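Local coordinates for protein putative NADH-depentdent flavin oxidoreductase (Cupriavidus metallidurans, PDB 5OCS) that binds FMN and probably acts as an ene-reductase of the Old Yellow Enzyme family, oxidising NADPH or NADH, at residues F210-F215 with I248-E253; W352-R357 with K361-A366. All coordinates share one frame; numbering follows the deposited sequence.

Along the chain, interaction 1 comes first and is complete before interaction 2 begins, so the two neither nest nor cross. Segments 210-215 and 248-253 belong to consecutive outer helices of the eight-stranded parallel barrel; the contact closes an alpha-beta-alpha step, bringing together the helices before and after strand 228-233. Interaction 2 lies beyond the last barrel helix, 333-341, where 352-357 and 361-366, separated by only three residues, fold back on each other. The centres of interactions 1 and 2 are about 44 Å apart, on opposite sides of the chain's centre: one contact joins the barrel's helical layer, the other shapes the C-terminal extension against the second subunit and its flavin.

Interaction 1 of 2, residues F210-F215 with I248-E253; sequences FPLEVF and IALSHE
Leu212 carries the whole contact from its side, putting one methyl on Leu250 and the other on Glu253 of the facing helix. The purely apolar part is the leucine pair: CD2 of Leu212 lies 3.6 Å from CD1 of Leu250, and the same Leu250 methyl is 3.9 Å from CG of Leu212. The two side chains run past one another in opposite directions, so methyl meets methyl and branch point. The side chain of Leu250 does not set out straight at the other helix; with CG anti to its backbone N (chi1 177°), it nevertheless brings CD1 across to Leu212.

The second part involves the aliphatic base of an acidic residue. CD1 of Leu212 packs 3.7 Å from CB of Glu253 and 4.0 Å from its CG, the side chains crossing at about a right angle. The Glu253 chain bends beyond this point, so that CB and CG stay beside Leu212 while the carboxylate is engaged outside the contact, where OE1 forms a salt bridge with Arg257. No hydrogen bond joins the two segments, and only 151 Å² is buried between them, a slender meeting of neighbouring barrel helices.

Helices 204-221 and 244-256 flank strand 228-233, on whose Met230 and Val232 Leu250 also rests; helix 150-169 packs against Phe210 and Val214, while helix 284-293 meets Ile248, Ser251 and His252.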
loop_
_atom_site.group_PDB
_atom_site.type_symbol
_atom_site.label_atom_id
_atom_site.label_comp_id
_atom_site.label_asym_id
_atom_site.label_seq_id
_atom_site.Cartn_x
_atom_site.Cartn_y
_atom_site.Cartn_z
ATOM N N PHE D 210 18.441 8.000 33.989
ATOM C CA PHE D 210 18.344 6.702 33.316
ATOM C C PHE D 210 17.967 6.839 31.837
ATOM O O PHE D 210 18.639 6.206 30.981
ATOM C CB PHE D 210 17.399 5.768 34.050
ATOM C CG PHE D 210 17.296 4.381 33.439
ATOM C CD1 PHE D 210 18.432 3.568 33.297
ATOM C CD2 PHE D 210 16.091 3.914 32.934
ATOM C CE1 PHE D 210 18.344 2.294 32.751
ATOM C CE2 PHE D 210 15.992 2.620 32.386
ATOM C CZ PHE D 210 17.122 1.814 32.294
ATOM N N PRO D 211 16.944 7.673 31.497
ATOM C CA PRO D 211 16.713 7.927 30.068
ATOM C C PRO D 211 17.981 8.392 29.297
ATOM O O PRO D 211 18.240 7.937 28.167
ATOM C CB PRO D 211 15.656 9.038 30.073
ATOM C CG PRO D 211 14.851 8.688 31.291
ATOM C CD PRO D 211 15.834 8.211 32.312
ATOM N N LEU D 212 18.770 9.277 29.922
ATOM C CA LEU D 212 20.016 9.719 29.299
ATOM C C LEU D 212 21.080 8.624 29.265
ATOM O O LEU D 212 21.846 8.582 28.287
ATOM C CB LEU D 212 20.520 11.025 29.923
ATOM C CG LEU D 212 19.609 12.209 29.598
ATOM C CD1 LEU D 212 19.991 13.421 30.432
ATOM C CD2 LEU D 212 19.597 12.573 28.139
ATOM N N GLU D 213 21.132 7.742 30.264
ATOM C CA GLU D 213 22.031 6.547 30.208
ATOM C C GLU D 213 21.684 5.663 29.014
ATOM O O GLU D 213 22.559 5.164 28.294
ATOM C CB GLU D 213 21.982 5.704 31.467
ATOM C CG GLU D 213 22.677 6.395 32.646
ATOM C CD GLU D 213 22.487 5.687 33.938
ATOM O OE1 GLU D 213 21.765 4.663 33.957
ATOM O OE2 GLU D 213 23.076 6.149 34.951
ATOM N N VAL D 214 20.384 5.471 28.813
ATOM C CA VAL D 214 19.925 4.599 27.721
ATOM C C VAL D 214 20.286 5.242 26.408
ATOM O O VAL D 214 20.882 4.560 25.521
ATOM C CB VAL D 214 18.411 4.319 27.803
ATOM C CG1 VAL D 214 17.917 3.513 26.594
ATOM C CG2 VAL D 214 18.137 3.543 29.064
ATOM N N PHE D 215 19.945 6.530 26.255
ATOM C CA PHE D 215 20.289 7.257 25.042
ATOM C C PHE D 215 21.796 7.151 24.783
ATOM O O PHE D 215 22.221 6.862 23.650
ATOM C CB PHE D 215 19.916 8.732 25.100
ATOM C CG PHE D 215 20.471 9.503 23.970
ATOM C CD1 PHE D 215 19.797 9.559 22.761
ATOM C CD2 PHE D 215 21.708 10.110 24.081
ATOM C CE1 PHE D 215 20.350 10.197 21.688
ATOM C CE2 PHE D 215 22.266 10.755 23.007
ATOM C CZ PHE D 215 21.578 10.808 21.806
ATOM N N ILE D 248 12.541 20.865 27.798
ATOM C CA ILE D 248 13.598 21.768 27.331
ATOM C C ILE D 248 14.925 21.358 27.936
ATOM O O ILE D 248 15.924 21.314 27.227
ATOM C CB ILE D 248 13.246 23.252 27.605
ATOM C CG1 ILE D 248 12.083 23.643 26.711
ATOM C CG2 ILE D 248 14.446 24.162 27.312
ATOM C CD1 ILE D 248 11.374 24.910 27.078
ATOM N N ALA D 249 14.933 21.025 29.228
ATOM C CA ALA D 249 16.175 20.633 29.901
ATOM C C ALA D 249 16.709 19.304 29.340
ATOM O O ALA D 249 17.924 19.108 29.119
ATOM C CB ALA D 249 15.944 20.537 31.402
ATOM N N LEU D 250 15.782 18.386 29.095
ATOM C CA LEU D 250 16.169 17.129 28.500
ATOM C C LEU D 250 16.736 17.346 27.053
ATOM O O LEU D 250 17.751 16.728 26.693
ATOM C CB LEU D 250 14.998 16.147 28.537
ATOM C CG LEU D 250 15.251 14.777 27.867
ATOM C CD1 LEU D 250 16.314 14.002 28.619
ATOM C CD2 LEU D 250 13.947 13.978 27.846
ATOM N N SER D 251 16.120 18.227 26.285
ATOM C CA SER D 251 16.527 18.500 24.892
ATOM C C SER D 251 17.915 19.156 24.865
ATOM O O SER D 251 18.766 18.785 24.046
ATOM C CB SER D 251 15.507 19.332 24.183
ATOM O OG SER D 251 14.255 18.637 24.131
ATOM N N HIS D 252 18.194 20.037 25.829
ATOM C CA HIS D 252 19.583 20.570 25.969
ATOM C C HIS D 252 20.592 19.444 26.241
ATOM O O HIS D 252 21.688 19.405 25.646
ATOM C CB HIS D 252 19.716 21.671 27.079
ATOM C CG HIS D 252 19.146 23.013 26.707
ATOM N ND1 HIS D 252 19.655 23.791 25.692
ATOM C CD2 HIS D 252 18.134 23.725 27.247
ATOM C CE1 HIS D 252 18.968 24.914 25.608
ATOM N NE2 HIS D 252 18.026 24.892 26.529
ATOM N N GLU D 253 20.258 18.535 27.148
ATOM C CA GLU D 253 21.131 17.408 27.425
ATOM C C GLU D 253 21.315 16.513 26.228
ATOM O O GLU D 253 22.441 16.096 25.949
ATOM C CB GLU D 253 20.653 16.593 28.595
ATOM C CG GLU D 253 20.941 17.225 29.939
ATOM C CD GLU D 253 22.431 17.345 30.216
ATOM O OE1 GLU D 253 23.240 16.499 29.786
ATOM O OE2 GLU D 253 22.792 18.339 30.838
#

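Interaction 2 of 2, residues W352-R357 with K361-A366; sequences WRSQPR and KLFKDA. With FMN (flavin mononucleotide), chain H.
Trp352 lies across Ala366 and beside Phe363 where the C-terminal extension of this TIM-barrel enzyme doubles back, its returning arm shaped by a type II beta turn from Phe363 to Ala366. A CH-pi contact sets CA of Ala366 over the indole face, 3.5 Å from the centroid of the six-membered ring and 6° off its normal, while CB of Ala366 reaches CD2. Phe363 is nearly parallel to the indole, its plane turned by 23° from that of the five-membered ring, but displaced laterally enough to leave little stacking. Its rim takes the backbone O of Trp352 in plane, and Trp335 meets it edge-to-face.

Gln355 runs straight out, CG trans to the main-chain nitrogen (chi1 -174°), which carries its amide to the other arm. Arg353 points away from that arm, toward the second subunit, laying its guanidinium face over the dimethylbenzene end of FMN, with NH2 of Arg353 3.2 Å from C8 of FMN; Cys25, Gln100 and Arg231 of that subunit hydrogen-bond the cofactor. Two donors grip OE1 of Gln355: Leu362 N at 2.9 Å, close to the line of the carbonyl, and a water at 2.6 Å that also accepts from Phe363 N.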
loop_
_atom_site.group_PDB
_atom_site.type_symbol
_atom_site.label_atom_id
_atom_site.label_comp_id
_atom_site.label_asym_id
_atom_site.label_seq_id
_atom_site.Cartn_x
_atom_site.Cartn_y
_atom_site.Cartn_z
ATOM N N TRP D 352 3.673 5.331 -11.955
ATOM C CA TRP D 352 3.835 6.637 -12.629
ATOM C C TRP D 352 2.615 7.073 -13.502
ATOM O O TRP D 352 2.299 8.274 -13.633
ATOM C CB TRP D 352 5.098 6.629 -13.444
ATOM C CG TRP D 352 6.352 6.824 -12.697
ATOM C CD1 TRP D 352 6.516 7.232 -11.391
ATOM C CD2 TRP D 352 7.657 6.665 -13.221
ATOM N NE1 TRP D 352 7.858 7.342 -11.103
ATOM C CE2 TRP D 352 8.571 6.997 -12.208
ATOM C CE3 TRP D 352 8.159 6.276 -14.468
ATOM C CZ2 TRP D 352 9.960 6.936 -12.407
ATOM C CZ3 TRP D 352 9.523 6.223 -14.654
ATOM C CH2 TRP D 352 10.404 6.554 -13.645
ATOM N N ARG D 353 1.880 6.109 -14.007
ATOM C CA ARG D 353 0.681 6.402 -14.818
ATOM C C ARG D 353 -0.520 6.824 -13.998
ATOM O O ARG D 353 -1.513 7.234 -14.576
ATOM C CB ARG D 353 0.317 5.193 -15.700
ATOM C CG ARG D 353 1.382 4.911 -16.721
ATOM C CD ARG D 353 1.425 3.454 -17.146
ATOM N NE ARG D 353 0.242 3.012 -17.889
ATOM C CZ ARG D 353 0.059 1.765 -18.320
ATOM N NH1 ARG D 353 0.987 0.829 -18.090
ATOM N NH2 ARG D 353 -1.068 1.443 -18.976
ATOM N N SER D 354 -0.435 6.753 -12.676
ATOM C CA SER D 354 -1.537 7.149 -11.809
ATOM C C SER D 354 -1.806 8.632 -11.698
ATOM O O SER D 354 -2.820 9.005 -11.115
ATOM C CB SER D 354 -1.292 6.625 -10.390
ATOM O OG SER D 354 -0.282 7.316 -9.724
ATOM N N GLN D 355 -0.887 9.446 -12.171
ATOM C CA GLN D 355 -0.969 10.893 -12.035
ATOM C C GLN D 355 -2.303 11.350 -12.643
ATOM O O GLN D 355 -2.601 10.991 -13.765
ATOM C CB GLN D 355 0.225 11.515 -12.765
ATOM C CG GLN D 355 0.361 13.008 -12.592
ATOM C CD GLN D 355 1.448 13.607 -13.489
ATOM O OE1 GLN D 355 2.476 14.096 -13.012
ATOM N NE2 GLN D 355 1.227 13.563 -14.804
ATOM N N PRO D 356 -3.104 12.120 -11.907
ATOM C CA PRO D 356 -4.356 12.608 -12.501
ATOM C C PRO D 356 -4.146 13.492 -13.719
ATOM O O PRO D 356 -3.106 14.113 -13.851
ATOM C CB PRO D 356 -4.986 13.431 -11.371
ATOM C CG PRO D 356 -4.520 12.732 -10.138
ATOM C CD PRO D 356 -3.100 12.306 -10.438
ATOM N N ARG D 357 -5.159 13.515 -14.585
ATOM C CA ARG D 357 -5.179 14.334 -15.812
ATOM C C ARG D 357 -4.776 15.775 -15.565
ATOM O O ARG D 357 -3.995 16.343 -16.327
ATOM C CB ARG D 357 -6.577 14.312 -16.475
ATOM C CG ARG D 357 -6.771 13.198 -17.495
ATOM C CD ARG D 357 -8.228 13.029 -17.915
ATOM N NE ARG D 357 -8.696 14.098 -18.795
ATOM C CZ ARG D 357 -8.374 14.235 -20.085
ATOM N NH1 ARG D 357 -7.562 13.367 -20.691
ATOM N NH2 ARG D 357 -8.874 15.259 -20.781
ATOM N N LYS D 361 4.208 16.463 -14.064
ATOM C CA LYS D 361 5.496 16.536 -13.343
ATOM C C LYS D 361 5.425 16.259 -11.841
ATOM O O LYS D 361 6.344 16.627 -11.124
ATOM C CB LYS D 361 6.177 17.915 -13.504
ATOM C CG LYS D 361 6.331 18.419 -14.924
ATOM C CD LYS D 361 7.460 17.703 -15.640
ATOM C CE LYS D 361 7.706 18.305 -17.015
ATOM N NZ LYS D 361 7.986 17.229 -18.005
ATOM N N LEU D 362 4.346 15.636 -11.371
ATOM C CA LEU D 362 4.230 15.279 -9.942
ATOM C C LEU D 362 5.329 14.309 -9.534
ATOM O O LEU D 362 5.910 14.404 -8.424
ATOM C CB LEU D 362 2.842 14.697 -9.639
ATOM C CG LEU D 362 2.577 14.307 -8.178
ATOM C CD1 LEU D 362 2.671 15.562 -7.318
ATOM C CD2 LEU D 362 1.217 13.676 -7.995
ATOM N N PHE D 363 5.579 13.331 -10.395
ATOM C CA PHE D 363 6.522 12.298 -10.074
ATOM C C PHE D 363 7.893 12.604 -10.665
ATOM O O PHE D 363 8.019 12.820 -11.872
ATOM C CB PHE D 363 6.003 10.962 -10.566
ATOM C CG PHE D 363 4.661 10.560 -9.988
ATOM C CD1 PHE D 363 4.363 10.734 -8.642
ATOM C CD2 PHE D 363 3.741 9.933 -10.788
ATOM C CE1 PHE D 363 3.159 10.315 -8.112
ATOM C CE2 PHE D 363 2.530 9.536 -10.284
ATOM C CZ PHE D 363 2.239 9.715 -8.943
ATOM N N LYS D 364 8.919 12.574 -9.823
ATOM C CA LYS D 364 10.279 12.908 -10.256
ATOM C C LYS D 364 10.787 11.939 -11.317
ATOM O O LYS D 364 10.720 10.714 -11.134
ATOM C CB LYS D 364 11.246 12.881 -9.093
ATOM C CG LYS D 364 10.985 13.887 -7.991
ATOM C CD LYS D 364 12.031 13.784 -6.877
ATOM C CE LYS D 364 11.706 14.703 -5.702
ATOM N NZ LYS D 364 11.616 16.126 -6.117
ATOM N N ASP D 365 11.243 12.491 -12.431
ATOM C CA ASP D 365 11.896 11.731 -13.505
ATOM C C ASP D 365 11.029 10.654 -14.179
ATOM O O ASP D 365 11.567 9.726 -14.753
ATOM C CB ASP D 365 13.197 11.107 -13.008
ATOM C CG ASP D 365 14.120 12.129 -12.352
ATOM O OD1 ASP D 365 14.415 13.179 -12.962
ATOM O OD2 ASP D 365 14.528 11.888 -11.213
ATOM N N ALA D 366 9.709 10.796 -14.127
ATOM C CA ALA D 366 8.787 9.814 -14.762
ATOM C C ALA D 366 8.895 9.843 -16.296
ATOM O O ALA D 366 9.089 10.898 -16.890
ATOM C CB ALA D 366 7.356 10.053 -14.337
HETATM N N1 FMN H . -5.977 -3.340 -18.675
HETATM C C2 FMN H . -5.993 -4.721 -18.781
HETATM O O2 FMN H . -7.004 -5.220 -19.363
HETATM N N3 FMN H . -5.036 -5.526 -18.285
HETATM C C4 FMN H . -3.993 -5.051 -17.643
HETATM O O4 FMN H . -3.162 -5.779 -17.131
HETATM C C4A FMN H . -3.838 -3.601 -17.542
HETATM N N5 FMN H . -2.731 -3.081 -16.958
HETATM C C5A FMN H . -2.688 -1.717 -16.682
HETATM C C6 FMN H . -1.610 -1.183 -15.963
HETATM C C7 FMN H . -1.544 0.170 -15.690
HETATM C C7M FMN H . -0.365 0.732 -14.938
HETATM C C8 FMN H . -2.636 1.022 -16.182
HETATM C C8M FMN H . -2.628 2.516 -15.959
HETATM C C9 FMN H . -3.713 0.510 -16.879
HETATM C C9A FMN H . -3.806 -0.844 -17.137
HETATM N N10 FMN H . -4.895 -1.383 -17.858
HETATM C C10 FMN H . -4.935 -2.791 -18.032
HETATM C "C1'" FMN H . -6.011 -0.594 -18.278
HETATM C "C2'" FMN H . -6.844 -0.400 -16.984
HETATM O "O2'" FMN H . -7.396 -1.655 -16.506
HETATM C "C3'" FMN H . -8.019 0.575 -17.224
HETATM O "O3'" FMN H . -8.924 -0.032 -18.169
HETATM C "C4'" FMN H . -7.549 1.934 -17.754
HETATM O "O4'" FMN H . -6.429 2.418 -17.008
HETATM C "C5'" FMN H . -8.685 2.944 -17.696
HETATM O "O5'" FMN H . -9.226 3.080 -16.387
HETATM P P FMN H . -8.748 4.221 -15.370
HETATM O O1P FMN H . -7.238 4.091 -15.160
HETATM O O2P FMN H . -9.128 5.475 -16.110
HETATM O O3P FMN H . -9.621 3.914 -14.188
HETATM O O HOH W 1 9.514 9.162 -9.105
HETATM O O HOH W 2 4.636 12.650 -13.154
#